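Local coordinates for glcnac-alpha-1,4-gal-releasing endo-beta-galactosidase (Clostridium perfringens, PDB 1UPS), which probably hydrolyses internal beta-galactosidic bonds of glycans, releasing the disaccharide GlcNAc-alpha-1,4-Gal, as a calcium-binding enzyme of glycoside hydrolase family 16, at residues Asp19-Asn23 with Phe131-Ala135; Arg134-Asn139 with Pro210-His215; Ser390-Tyr396 with Tyr409-Trp414. Where two conformers were deposited one is given. Residues are numbered along the deposited sequence.

Contact 1. Residues Asp19-Asn23 with Phe131-Ala135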
ATOM      1  N   ASP A  19      -0.867  10.778  20.547  1.00 17.97           N
ATOM      2  CA  ASP A  19       0.023  10.485  19.409  1.00 16.74           C
ATOM      3  C   ASP A  19       0.530   9.058  19.562  1.00 16.03           C
ATOM      4  O   ASP A  19       0.776   8.598  20.695  1.00 14.93           O
ATOM      5  CB  ASP A  19       1.244  11.408  19.424  1.00 16.80           C
ATOM      6  CG  ASP A  19       0.902  12.852  19.130  1.00 17.19           C
ATOM      7  OD1 ASP A  19      -0.091  13.109  18.419  1.00 15.55           O
ATOM      8  OD2 ASP A  19       1.576  13.800  19.586  1.00 18.28           O
ATOM      9  N   PHE A  20       0.715   8.358  18.445  1.00 15.21           N
ATOM     10  CA  PHE A  20       1.415   7.085  18.478  1.00 14.54           C
ATOM     11  C   PHE A  20       2.919   7.368  18.603  1.00 14.41           C
ATOM     12  O   PHE A  20       3.448   8.196  17.874  1.00 13.75           O
ATOM     13  CB  PHE A  20       1.111   6.237  17.225  1.00 14.41           C
ATOM     14  CG  PHE A  20       1.520   4.798  17.367  1.00 14.11           C
ATOM     15  CD1 PHE A  20       2.728   4.351  16.850  1.00 13.79           C
ATOM     16  CD2 PHE A  20       0.700   3.888  18.038  1.00 14.12           C
ATOM     17  CE1 PHE A  20       3.127   3.012  16.991  1.00 15.40           C
ATOM     18  CE2 PHE A  20       1.082   2.547  18.184  1.00 14.38           C
ATOM     19  CZ  PHE A  20       2.297   2.103  17.669  1.00 16.37           C
ATOM     20  N   PRO A  21       3.612   6.694  19.519  1.00 14.39           N
ATOM     21  CA  PRO A  21       5.033   6.994  19.756  1.00 14.46           C
ATOM     22  C   PRO A  21       5.900   6.787  18.524  1.00 13.85           C
ATOM     23  O   PRO A  21       5.698   5.831  17.802  1.00 13.82           O
ATOM     24  CB  PRO A  21       5.453   5.992  20.854  1.00 15.02           C
ATOM     25  CG  PRO A  21       4.343   5.016  20.977  1.00 15.65           C
ATOM     26  CD  PRO A  21       3.108   5.615  20.384  1.00 15.19           C
ATOM     27  N   ALA A  22       6.865   7.669  18.308  1.00 13.46           N
ATOM     28  CA  ALA A  22       7.837   7.466  17.239  1.00 13.74           C
ATOM     29  C   ALA A  22       8.555   6.111  17.380  1.00 13.34           C
ATOM     30  O   ALA A  22       8.941   5.697  18.504  1.00 12.06           O
ATOM     31  CB  ALA A  22       8.840   8.612  17.244  1.00 13.87           C
ATOM     32  N   ASN A  23       8.728   5.416  16.256  1.00 12.72           N
ATOM     33  CA  ASN A  23       9.571   4.215  16.219  1.00 13.54           C
ATOM     34  C   ASN A  23      11.059   4.560  16.421  1.00 14.24           C
ATOM     35  O   ASN A  23      11.463   5.709  16.212  1.00 13.58           O
ATOM     36  CB  ASN A  23       9.395   3.452  14.893  1.00 13.05           C
ATOM     37  CG  ASN A  23       8.143   2.577  14.875  1.00 13.53           C
ATOM     38  OD1 ASN A  23       7.671   2.100  15.919  1.00 12.75           O
ATOM     39  ND2 ASN A  23       7.605   2.350  13.677  1.00 11.52           N
ATOM     40  N   PHE A 131       9.629   1.424   4.074  1.00 10.90           N
ATOM     41  CA  PHE A 131       9.516   2.885   3.994  1.00 10.25           C
ATOM     42  C   PHE A 131       8.541   3.368   5.047  1.00 10.24           C
ATOM     43  O   PHE A 131       7.484   2.767   5.190  1.00 10.64           O
ATOM     44  CB  PHE A 131       8.939   3.244   2.623  1.00 10.89           C
ATOM     45  CG  PHE A 131       9.842   2.882   1.472  1.00  9.84           C
ATOM     46  CD1 PHE A 131      10.000   1.553   1.069  1.00 10.11           C
ATOM     47  CD2 PHE A 131      10.560   3.879   0.806  1.00 11.39           C
ATOM     48  CE1 PHE A 131      10.869   1.226   0.002  1.00 11.81           C
ATOM     49  CE2 PHE A 131      11.420   3.573  -0.250  1.00 11.61           C
ATOM     50  CZ  PHE A 131      11.578   2.250  -0.662  1.00 10.30           C
ATOM     51  N   GLU A 132       8.867   4.440   5.775  1.00  9.39           N
ATOM     52  CA  GLU A 132       8.001   4.829   6.890  1.00  9.51           C
ATOM     53  C   GLU A 132       7.962   6.333   7.073  1.00  9.81           C
ATOM     54  O   GLU A 132       9.005   6.998   6.960  1.00 11.40           O
ATOM     55  CB  GLU A 132       8.511   4.157   8.179  1.00  9.76           C
ATOM     56  CG  GLU A 132       7.721   4.471   9.452  1.00  9.44           C
ATOM     57  CD  GLU A 132       8.226   3.653  10.638  1.00 10.51           C
ATOM     58  OE1 GLU A 132       8.661   4.263  11.656  1.00  9.93           O
ATOM     59  OE2 GLU A 132       8.201   2.397  10.560  1.00 11.29           O
ATOM     60  N   ILE A 133       6.771   6.877   7.334  1.00  9.41           N
ATOM     61  CA  ILE A 133       6.671   8.243   7.841  1.00  9.30           C
ATOM     62  C   ILE A 133       5.853   8.251   9.125  1.00  9.91           C
ATOM     63  O   ILE A 133       5.077   7.313   9.400  1.00 10.64           O
ATOM     64  CB  ILE A 133       6.060   9.229   6.804  1.00  9.24           C
ATOM     65  CG1 ILE A 133       4.547   8.951   6.588  1.00 10.07           C
ATOM     66  CG2 ILE A 133       6.915   9.228   5.497  1.00  9.95           C
ATOM     67  CD1 ILE A 133       3.797  10.032   5.688  1.00 10.70           C
ATOM     68  N   ARG A 134       6.033   9.310   9.909  1.00 10.17           N
ATOM     69  CA  ARG A 134       5.172   9.555  11.044  1.00 10.10           C
ATOM     70  C   ARG A 134       4.575  10.924  10.776  1.00 10.73           C
ATOM     71  O   ARG A 134       5.306  11.879  10.532  1.00 11.15           O
ATOM     72  CB  ARG A 134       5.987   9.542  12.344  1.00 10.21           C
ATOM     73  CG  ARG A 134       5.174   9.839  13.594  1.00 10.84           C
ATOM     74  CD  ARG A 134       5.955   9.468  14.878  1.00  9.78           C
ATOM     75  NE  ARG A 134       5.194   9.677  16.109  1.00 12.60           N
ATOM     76  CZ  ARG A 134       5.208  10.801  16.829  1.00 15.32           C
ATOM     77  NH1 ARG A 134       5.923  11.841  16.429  1.00 14.39           N
ATOM     78  NH2 ARG A 134       4.503  10.890  17.966  1.00 13.22           N
ATOM     79  N   ALA A 135       3.246  11.012  10.753  1.00 10.45           N
ATOM     80  CA  ALA A 135       2.604  12.217  10.241  1.00 10.33           C
ATOM     81  C   ALA A 135       1.291  12.494  10.949  1.00 10.68           C
ATOM     82  O   ALA A 135       0.643  11.569  11.430  1.00 10.95           O
ATOM     83  CB  ALA A 135       2.356  12.071   8.686  1.00 10.55           C
TER
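In the beta-sandwich of this family 16 hydrolase, the extended N-terminal residues Asp19-Asn23 run alongside strand 129-136, roughly antiparallel to it. The strand meets them with Glu132 and Arg134. First, Asp19 CB is 3.6 Å from Arg134 NH2, but its OD1 accepts a hydrogen bond from the backbone N of Tyr214, and its charge stays beyond salt-bridge range of the arginine. Phe20 supplies the main acceptor. Its carbonyl O takes hydrogen bonds from both Arg134 NE and NH2, and the Phe20 ring packs on His215 and Ile216. NH1 of the same guanidinium forms a salt bridge with Asp272, a calcium ligand, so Arg134 links the N-terminal segment to the metal site. Pro21 points away from the strand. At Ala22 the contact is packing, with CB 3.8 Å from Arg134 CD. Asn23 ends the segment and also bonds Asn232. Glu132 OE1, which pairs with Tyr273 OH as well, accepts from Asn23 ND2 at 3.0 Å; the bond from Asn23 ND2 to Glu132 OE2 is weak, at 3.2 Å.

Contact 2. Residues Arg134-Asn139 with Pro210-His215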
ATOM      1  N   ARG A 134       6.033   9.310   9.909  1.00 10.17           N
ATOM      2  CA  ARG A 134       5.172   9.555  11.044  1.00 10.10           C
ATOM      3  C   ARG A 134       4.575  10.924  10.776  1.00 10.73           C
ATOM      4  O   ARG A 134       5.306  11.879  10.532  1.00 11.15           O
ATOM      5  CB  ARG A 134       5.987   9.542  12.344  1.00 10.21           C
ATOM      6  CG  ARG A 134       5.174   9.839  13.594  1.00 10.84           C
ATOM      7  CD  ARG A 134       5.955   9.468  14.878  1.00  9.78           C
ATOM      8  NE  ARG A 134       5.194   9.677  16.109  1.00 12.60           N
ATOM      9  CZ  ARG A 134       5.208  10.801  16.829  1.00 15.32           C
ATOM     10  NH1 ARG A 134       5.923  11.841  16.429  1.00 14.39           N
ATOM     11  NH2 ARG A 134       4.503  10.890  17.966  1.00 13.22           N
ATOM     12  N   ALA A 135       3.246  11.012  10.753  1.00 10.45           N
ATOM     13  CA  ALA A 135       2.604  12.217  10.241  1.00 10.33           C
ATOM     14  C   ALA A 135       1.291  12.494  10.949  1.00 10.68           C
ATOM     15  O   ALA A 135       0.643  11.569  11.430  1.00 10.95           O
ATOM     16  CB  ALA A 135       2.356  12.071   8.686  1.00 10.55           C
ATOM     17  N   LYS A 136       0.907  13.773  10.988  1.00 10.82           N
ATOM     18  CA  LYS A 136      -0.388  14.228  11.476  1.00 10.52           C
ATOM     19  C   LYS A 136      -1.050  14.953  10.301  1.00 10.72           C
ATOM     20  O   LYS A 136      -0.476  15.905   9.743  1.00  9.79           O
ATOM     21  CB  LYS A 136      -0.207  15.170  12.666  1.00 11.29           C
ATOM     22  CG  LYS A 136      -1.506  15.835  13.125  1.00 12.34           C
ATOM     23  CD  LYS A 136      -1.425  16.389  14.534  1.00 16.87           C
ATOM     24  CE  LYS A 136      -0.466  17.542  14.708  1.00 22.89           C
ATOM     25  NZ  LYS A 136      -0.332  17.818  16.206  1.00 26.63           N
ATOM     26  N   LEU A 137      -2.244  14.491   9.924  1.00  9.82           N
ATOM     27  CA  LEU A 137      -2.887  14.938   8.681  1.00 10.46           C
ATOM     28  C   LEU A 137      -3.642  16.253   8.864  1.00 11.04           C
ATOM     29  O   LEU A 137      -3.880  16.695  10.000  1.00 10.68           O
ATOM     30  CB  LEU A 137      -3.841  13.863   8.157  1.00 10.88           C
ATOM     31  CG  LEU A 137      -3.267  12.442   7.985  1.00 13.29           C
ATOM     32  CD1 LEU A 137      -4.253  11.566   7.234  1.00 14.16           C
ATOM     33  CD2 LEU A 137      -1.943  12.441   7.274  1.00 13.63           C
ATOM     34  N   SER A 138      -3.986  16.892   7.742  1.00 10.02           N
ATOM     35  CA  SER A 138      -4.709  18.156   7.797  1.00 11.17           C
ATOM     36  C   SER A 138      -5.987  18.063   8.611  1.00 10.36           C
ATOM     37  O   SER A 138      -6.732  17.105   8.465  1.00 11.11           O
ATOM     38  CB  SER A 138      -5.088  18.610   6.382  1.00 10.72           C
ATOM     39  OG  SER A 138      -5.803  19.848   6.445  1.00 12.29           O
ATOM     40  N   ASN A 139      -6.243  19.077   9.448  1.00 11.61           N
ATOM     41  CA  ASN A 139      -7.518  19.161  10.176  1.00 11.65           C
ATOM     42  C   ASN A 139      -8.485  20.205   9.588  1.00 11.32           C
ATOM     43  O   ASN A 139      -9.479  20.569  10.226  1.00 10.86           O
ATOM     44  CB  ASN A 139      -7.261  19.428  11.690  1.00 13.42           C
ATOM     45  CG  ASN A 139      -6.755  20.837  11.975  1.00 15.25           C
ATOM     46  OD1 ASN A 139      -6.574  21.659  11.075  1.00 17.02           O
ATOM     47  ND2 ASN A 139      -6.528  21.132  13.277  1.00 21.12           N
ATOM     48  N   PRO A 210      -6.475  10.320  12.862  1.00 12.37           N
ATOM     49  CA  PRO A 210      -5.347  10.783  12.042  1.00 11.72           C
ATOM     50  C   PRO A 210      -5.201  12.305  11.863  1.00 11.86           C
ATOM     51  O   PRO A 210      -4.076  12.718  11.621  1.00 11.51           O
ATOM     52  CB  PRO A 210      -5.605  10.105  10.686  1.00 11.92           C
ATOM     53  CG  PRO A 210      -6.257   8.789  11.106  1.00 12.11           C
ATOM     54  CD  PRO A 210      -7.258   9.276  12.166  1.00 11.43           C
ATOM     55  N   THR A 211      -6.276  13.090  11.980  1.00 11.39           N
ATOM     56  CA  THR A 211      -6.195  14.548  11.751  1.00 12.04           C
ATOM     57  C   THR A 211      -5.894  15.383  13.006  1.00 12.86           C
ATOM     58  O   THR A 211      -5.736  16.608  12.919  1.00 12.76           O
ATOM     59  CB  THR A 211      -7.471  15.100  11.064  1.00 11.97           C
ATOM     60  OG1 THR A 211      -8.614  14.977  11.947  1.00 11.96           O
ATOM     61  CG2 THR A 211      -7.830  14.271   9.826  1.00 12.21           C
ATOM     62  N   SER A 212      -5.779  14.724  14.160  1.00 13.00           N
ATOM     63  CA  SER A 212      -5.400  15.428  15.396  1.00 13.39           C
ATOM     64  C   SER A 212      -4.199  14.812  16.117  1.00 13.17           C
ATOM     65  O   SER A 212      -3.762  15.320  17.174  1.00 13.07           O
ATOM     66  CB  SER A 212      -6.588  15.513  16.364  1.00 14.27           C
ATOM     67  OG  SER A 212      -6.892  14.233  16.896  1.00 14.51           O
ATOM     68  N   GLU A 213      -3.683  13.717  15.562  1.00 12.52           N
ATOM     69  CA  GLU A 213      -2.616  12.919  16.194  1.00 12.32           C
ATOM     70  C   GLU A 213      -1.549  12.497  15.172  1.00 11.93           C
ATOM     71  O   GLU A 213      -1.849  12.287  13.998  1.00 12.12           O
ATOM     72  CB  GLU A 213      -3.219  11.640  16.794  1.00 12.20           C
ATOM     73  CG  GLU A 213      -4.273  11.895  17.864  1.00 12.80           C
ATOM     74  CD  GLU A 213      -5.190  10.705  18.121  1.00 16.19           C
ATOM     75  OE1 GLU A 213      -6.098  10.869  18.962  1.00 15.67           O
ATOM     76  OE2 GLU A 213      -5.021   9.627  17.497  1.00 15.40           O
ATOM     77  N   TYR A 214      -0.312  12.324  15.634  1.00 11.66           N
ATOM     78  CA  TYR A 214       0.694  11.676  14.803  1.00 10.98           C
ATOM     79  C   TYR A 214       0.434  10.174  14.795  1.00 11.13           C
ATOM     80  O   TYR A 214       0.203   9.572  15.868  1.00 11.82           O
ATOM     81  CB  TYR A 214       2.097  11.923  15.341  1.00 11.39           C
ATOM     82  CG  TYR A 214       2.600  13.296  15.004  1.00 11.86           C
ATOM     83  CD1 TYR A 214       3.211  13.556  13.767  1.00  9.95           C
ATOM     84  CD2 TYR A 214       2.440  14.345  15.908  1.00 14.58           C
ATOM     85  CE1 TYR A 214       3.701  14.851  13.461  1.00 11.40           C
ATOM     86  CE2 TYR A 214       2.911  15.627  15.618  1.00 15.22           C
ATOM     87  CZ  TYR A 214       3.522  15.878  14.385  1.00 13.96           C
ATOM     88  OH  TYR A 214       3.975  17.158  14.111  1.00 14.60           O
ATOM     89  N   HIS A 215       0.471   9.589  13.593  1.00 10.52           N
ATOM     90  CA  HIS A 215       0.438   8.134  13.428  1.00 10.92           C
ATOM     91  C   HIS A 215       1.524   7.700  12.460  1.00 10.77           C
ATOM     92  O   HIS A 215       2.103   8.532  11.770  1.00 10.87           O
ATOM     93  CB  HIS A 215      -0.954   7.662  13.001  1.00 11.21           C
ATOM     94  CG  HIS A 215      -1.957   7.821  14.092  1.00 10.63           C
ATOM     95  ND1 HIS A 215      -2.170   6.845  15.045  1.00 12.12           N
ATOM     96  CD2 HIS A 215      -2.715   8.883  14.460  1.00 11.91           C
ATOM     97  CE1 HIS A 215      -3.062   7.280  15.922  1.00 13.31           C
ATOM     98  NE2 HIS A 215      -3.404   8.515  15.594  1.00 12.78           N
TER
HETATM   99  O   HOH W   1      -2.029  10.719  11.128  1.00 14.76           O
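Two backbone bonds pair Ala135 with His215. Ala135 N donates to His215 O at 2.9 Å, and His215 N donates to Ala135 O, also at 2.9 Å. This is an antiparallel hydrogen-bonded pair. Beyond it the chain of 210-215 turns, and the next backbone bond runs from Leu137 N to Pro210 O at 3.1 Å. Water 1 sits in the gap between them, 2.8 Å from Ala135 O and 2.9 Å from Pro210 O, so each carbonyl has a water contact besides its amide donor. CA-H...O contacts add to the backbone pairing, such as Arg134 CA to His215 O at 3.3 Å.

The side chains also find partners. His215 NE2 donates to Glu213 OE2 at 2.7 Å, while His215 ND1 bonds Asp231. Tyr214 OH bonds Ser73, and the backbone N of Tyr214 donates to Asp19 OD1. The Tyr214 ring lies between two side chains. Lys136 CB makes a CH-pi contact over one face, 3.9 Å from the centroid of the Tyr214 ring. Arg134 NH1 lies over the opposite face, while forming a salt bridge with Asp272, a calcium ligand. Leu137 CD1 packs on Pro210 CB at 4.0 Å. Thr211 CG2 is 3.3 Å from Ser138 O.

The arrangement is the fraying end of an antiparallel strand pair: strand 129-136 runs out as strand 215-221 begins, at the end of two inner strands of a sheet of the GH16 jelly-roll beta-sandwich.

Contact 3. Residues Ser390-Tyr396 with Tyr409-Trp414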
ATOM      1  N   SER A 390     -16.856 -15.133   2.644  1.00 13.55           N
ATOM      2  CA  SER A 390     -15.546 -15.315   3.259  1.00 12.63           C
ATOM      3  C   SER A 390     -15.410 -16.754   3.786  1.00 12.01           C
ATOM      4  O   SER A 390     -16.409 -17.442   4.014  1.00 10.90           O
ATOM      5  CB  SER A 390     -15.298 -14.298   4.378  0.65 13.13           C
ATOM      6  OG  SER A 390     -16.252 -14.420   5.414  0.65 13.19           O
ATOM      7  N   ILE A 391     -14.167 -17.187   3.981  1.00 11.69           N
ATOM      8  CA  ILE A 391     -13.869 -18.504   4.547  1.00 11.04           C
ATOM      9  C   ILE A 391     -14.019 -18.441   6.063  1.00 10.47           C
ATOM     10  O   ILE A 391     -13.439 -17.571   6.712  1.00 11.40           O
ATOM     11  CB  ILE A 391     -12.433 -18.926   4.187  1.00 11.24           C
ATOM     12  CG1 ILE A 391     -12.254 -18.921   2.656  1.00 11.55           C
ATOM     13  CG2 ILE A 391     -12.161 -20.311   4.777  1.00 10.49           C
ATOM     14  CD1 ILE A 391     -10.915 -19.539   2.171  1.00 12.52           C
ATOM     15  N   HIS A 392     -14.813 -19.342   6.628  1.00 10.72           N
ATOM     16  CA  HIS A 392     -15.104 -19.275   8.077  1.00 10.40           C
ATOM     17  C   HIS A 392     -15.521 -20.631   8.642  1.00 10.12           C
ATOM     18  O   HIS A 392     -15.789 -21.574   7.883  1.00 10.41           O
ATOM     19  CB  HIS A 392     -16.201 -18.233   8.384  1.00 10.03           C
ATOM     20  CG  HIS A 392     -17.566 -18.649   7.923  1.00 10.60           C
ATOM     21  ND1 HIS A 392     -18.375 -19.501   8.654  1.00 12.76           N
ATOM     22  CD2 HIS A 392     -18.251 -18.363   6.787  1.00 11.98           C
ATOM     23  CE1 HIS A 392     -19.503 -19.709   7.992  1.00 13.50           C
ATOM     24  NE2 HIS A 392     -19.453 -19.029   6.857  1.00 12.12           N
ATOM     25  N   THR A 393     -15.564 -20.733   9.973  1.00  9.93           N
ATOM     26  CA  THR A 393     -16.127 -21.926  10.632  1.00 10.27           C
ATOM     27  C   THR A 393     -17.161 -21.534  11.693  1.00 10.51           C
ATOM     28  O   THR A 393     -17.149 -22.057  12.807  1.00 11.67           O
ATOM     29  CB  THR A 393     -15.037 -22.880  11.260  1.00  9.81           C
ATOM     30  OG1 THR A 393     -14.321 -22.191  12.302  1.00 10.92           O
ATOM     31  CG2 THR A 393     -13.962 -23.259  10.239  1.00 11.27           C
ATOM     32  N   GLU A 394     -18.061 -20.621  11.346  1.00 10.85           N
ATOM     33  CA  GLU A 394     -19.005 -20.072  12.324  1.00 11.39           C
ATOM     34  C   GLU A 394     -20.049 -21.091  12.824  1.00 11.74           C
ATOM     35  O   GLU A 394     -20.674 -20.863  13.864  1.00 12.86           O
ATOM     36  CB  GLU A 394     -19.674 -18.790  11.788  1.00 12.35           C
ATOM     37  CG  GLU A 394     -20.622 -18.054  12.755  1.00 13.94           C
ATOM     38  CD  GLU A 394     -20.013 -17.645  14.100  1.00 17.94           C
ATOM     39  OE1 GLU A 394     -20.795 -17.419  15.068  1.00 20.37           O
ATOM     40  OE2 GLU A 394     -18.771 -17.536  14.213  1.00 16.30           O
ATOM     41  N   SER A 395     -20.244 -22.195  12.093  1.00 11.60           N
ATOM     42  CA  SER A 395     -21.109 -23.285  12.568  1.00 11.69           C
ATOM     43  C   SER A 395     -20.332 -24.346  13.361  1.00 11.68           C
ATOM     44  O   SER A 395     -20.938 -25.227  13.982  1.00 12.07           O
ATOM     45  CB  SER A 395     -21.864 -23.932  11.407  1.00 11.98           C
ATOM     46  OG  SER A 395     -22.643 -22.959  10.725  1.00 11.76           O
ATOM     47  N   TYR A 396     -18.999 -24.248  13.345  1.00 11.28           N
ATOM     48  CA  TYR A 396     -18.124 -25.177  14.078  1.00 11.52           C
ATOM     49  C   TYR A 396     -18.481 -26.641  13.819  1.00 12.12           C
ATOM     50  O   TYR A 396     -18.664 -27.436  14.769  1.00 11.67           O
ATOM     51  CB  TYR A 396     -18.190 -24.937  15.589  1.00 11.42           C
ATOM     52  CG  TYR A 396     -17.931 -23.533  16.086  1.00 11.67           C
ATOM     53  CD1 TYR A 396     -18.967 -22.589  16.169  1.00 10.64           C
ATOM     54  CD2 TYR A 396     -16.658 -23.155  16.517  1.00 11.76           C
ATOM     55  CE1 TYR A 396     -18.737 -21.319  16.667  1.00 11.56           C
ATOM     56  CE2 TYR A 396     -16.415 -21.878  17.018  1.00 11.06           C
ATOM     57  CZ  TYR A 396     -17.460 -20.966  17.092  1.00 11.89           C
ATOM     58  OH  TYR A 396     -17.232 -19.706  17.609  1.00 11.14           O
ATOM     59  N   TYR A 409     -15.815 -11.357  13.166  1.00 11.65           N
ATOM     60  CA  TYR A 409     -16.033 -12.727  13.664  1.00 11.65           C
ATOM     61  C   TYR A 409     -14.729 -13.527  13.629  1.00 11.31           C
ATOM     62  O   TYR A 409     -14.165 -13.744  12.563  1.00 12.71           O
ATOM     63  CB  TYR A 409     -17.133 -13.465  12.864  1.00 11.29           C
ATOM     64  CG  TYR A 409     -18.532 -13.187  13.385  1.00 11.44           C
ATOM     65  CD1 TYR A 409     -18.917 -11.887  13.756  1.00 11.16           C
ATOM     66  CD2 TYR A 409     -19.462 -14.214  13.531  1.00 12.38           C
ATOM     67  CE1 TYR A 409     -20.192 -11.630  14.253  1.00 11.37           C
ATOM     68  CE2 TYR A 409     -20.749 -13.969  14.031  1.00 10.15           C
ATOM     69  CZ  TYR A 409     -21.104 -12.668  14.390  1.00 10.97           C
ATOM     70  OH  TYR A 409     -22.363 -12.412  14.891  1.00  9.58           O
ATOM     71  N   TRP A 410     -14.262 -13.970  14.791  1.00 11.20           N
ATOM     72  CA  TRP A 410     -12.976 -14.668  14.861  1.00 11.08           C
ATOM     73  C   TRP A 410     -12.976 -16.022  14.131  1.00 10.82           C
ATOM     74  O   TRP A 410     -11.921 -16.496  13.714  1.00 10.94           O
ATOM     75  CB  TRP A 410     -12.543 -14.860  16.308  1.00 10.99           C
ATOM     76  CG  TRP A 410     -12.111 -13.613  17.046  1.00 12.07           C
ATOM     77  CD1 TRP A 410     -12.274 -12.302  16.669  1.00 13.74           C
ATOM     78  CD2 TRP A 410     -11.441 -13.584  18.304  1.00 15.28           C
ATOM     79  NE1 TRP A 410     -11.747 -11.466  17.628  1.00 15.06           N
ATOM     80  CE2 TRP A 410     -11.224 -12.230  18.641  1.00 15.17           C
ATOM     81  CE3 TRP A 410     -11.000 -14.578  19.194  1.00 15.16           C
ATOM     82  CZ2 TRP A 410     -10.580 -11.842  19.821  1.00 16.84           C
ATOM     83  CZ3 TRP A 410     -10.355 -14.191  20.373  1.00 17.25           C
ATOM     84  CH2 TRP A 410     -10.155 -12.838  20.672  1.00 18.02           C
ATOM     85  N   THR A 411     -14.145 -16.641  13.943  1.00 11.06           N
ATOM     86  CA  THR A 411     -14.197 -17.864  13.130  1.00 11.31           C
ATOM     87  C   THR A 411     -13.886 -17.594  11.658  1.00 11.40           C
ATOM     88  O   THR A 411     -13.680 -18.543  10.889  1.00 11.96           O
ATOM     89  CB  THR A 411     -15.565 -18.540  13.202  1.00 11.90           C
ATOM     90  OG1 THR A 411     -16.570 -17.587  12.833  1.00 13.25           O
ATOM     91  CG2 THR A 411     -15.914 -18.935  14.658  1.00 11.12           C
ATOM     92  N   SER A 412     -13.889 -16.323  11.251  1.00 10.95           N
ATOM     93  CA  SER A 412     -13.521 -15.977   9.872  1.00 10.71           C
ATOM     94  C   SER A 412     -12.098 -15.407   9.735  1.00 10.84           C
ATOM     95  O   SER A 412     -11.706 -14.935   8.647  1.00 11.04           O
ATOM     96  CB  SER A 412     -14.538 -14.986   9.250  1.00 10.48           C
ATOM     97  OG  SER A 412     -14.350 -13.654   9.738  1.00 10.78           O
ATOM     98  N   GLN A 413     -11.340 -15.445  10.826  1.00 10.49           N
ATOM     99  CA  GLN A 413     -10.008 -14.855  10.868  1.00 10.73           C
ATOM    100  C   GLN A 413      -8.975 -15.974  10.978  1.00 11.32           C
ATOM    101  O   GLN A 413      -9.161 -16.917  11.774  1.00 10.90           O
ATOM    102  CB  GLN A 413      -9.893 -13.891  12.058  1.00 11.35           C
ATOM    103  CG  GLN A 413     -10.764 -12.656  11.898  1.00  9.48           C
ATOM    104  CD  GLN A 413     -10.560 -11.623  13.001  1.00 12.53           C
ATOM    105  OE1 GLN A 413      -9.607 -11.706  13.787  1.00 12.50           O
ATOM    106  NE2 GLN A 413     -11.454 -10.631  13.055  1.00 12.96           N
ATOM    107  N   TRP A 414      -7.920 -15.863  10.166  1.00 11.10           N
ATOM    108  CA  TRP A 414      -6.942 -16.943   9.965  1.00 11.89           C
ATOM    109  C   TRP A 414      -5.512 -16.458  10.112  1.00 12.63           C
ATOM    110  O   TRP A 414      -5.197 -15.307   9.804  1.00 11.58           O
ATOM    111  CB  TRP A 414      -7.111 -17.534   8.561  1.00 11.90           C
ATOM    112  CG  TRP A 414      -8.480 -18.036   8.349  1.00 11.97           C
ATOM    113  CD1 TRP A 414      -9.536 -17.344   7.806  1.00 10.53           C
ATOM    114  CD2 TRP A 414      -8.987 -19.308   8.730  1.00 11.10           C
ATOM    115  NE1 TRP A 414     -10.659 -18.134   7.789  1.00 11.92           N
ATOM    116  CE2 TRP A 414     -10.353 -19.347   8.357  1.00 11.34           C
ATOM    117  CE3 TRP A 414      -8.420 -20.447   9.319  1.00 10.86           C
ATOM    118  CZ2 TRP A 414     -11.159 -20.469   8.568  1.00 11.91           C
ATOM    119  CZ3 TRP A 414      -9.215 -21.559   9.529  1.00 11.14           C
ATOM    120  CH2 TRP A 414     -10.571 -21.565   9.159  1.00 11.57           C
TER
HETATM  121  O   HOH W   2     -12.097 -15.358   5.999  1.00 17.12           O
HETATM  122  O   HOH W   3     -16.691 -15.907  15.577  1.00 22.43           O
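The shortest polar contact joins Thr411 OG1 to Glu394 OE2, a 2.6 Å hydrogen bond donated by the hydroxyl. Water 3 reinforces it: the water donates to Glu394 OE2 and accepts from Thr411 N. Two further direct bonds involve the backbone. Thr393 N donates to Thr411 O at 3.0 Å, and Trp414 NE1 donates to Ile391 O at 3.0 Å in nearly straight geometry. Water 2 donates to Ile391 O and to Ser412 O, 2.7 Å from each.

Each segment holds its own shape. Tyr396 N bonds Thr393 O in a type I turn, and Glu394 N bonds His392 ND1. In the short 3-10 segment 410-412, Tyr409 O accepts from both the N and the OG of Ser412.

Packing surrounds these bonds. Ile391 CG2 packs against Trp414 CZ2 at 3.9 Å, and Thr393 CG2 meets the indole edge at Trp414 CH2, also 3.9 Å away. Leu400 and Ile294 touch the same indole. Tyr396 OH lies 3.3 Å from Thr411 CG2. Asn296 bonds Thr411 O from strand 291-296. This C-terminal part is consistent with the ricin-type beta-trefoil assigned to the protein's family.

The chemistry thus has two levels: a buried indole bonds a strand carbonyl, and farther out a carboxylate and a water fix the 3-10 turn to the turn at 393-396.

Overall arrangement
Contacts 1 and 2 belong to the same corner of the GH16 sandwich. Their centres are 10 Å apart, and they share Arg134 and Ala135 on strand 129-136. They touch, with Phe20 N 2.9 Å from Tyr214 O. Contact 1 is at the surface and depends on polar side chains of the strand reaching a backbone carbonyl and an asparagine. Contact 2 is partly buried and relies on backbone pairing, with an aromatic ring packed beside it. Contact 3 lies about 33 Å from contact 1 and 34 Å from contact 2, centre to centre, in the C-terminal part. It is mostly buried and mixes backbone, side-chain and water-mediated bonds. Arg134 brings the first two near calcium; contact 3 is remote.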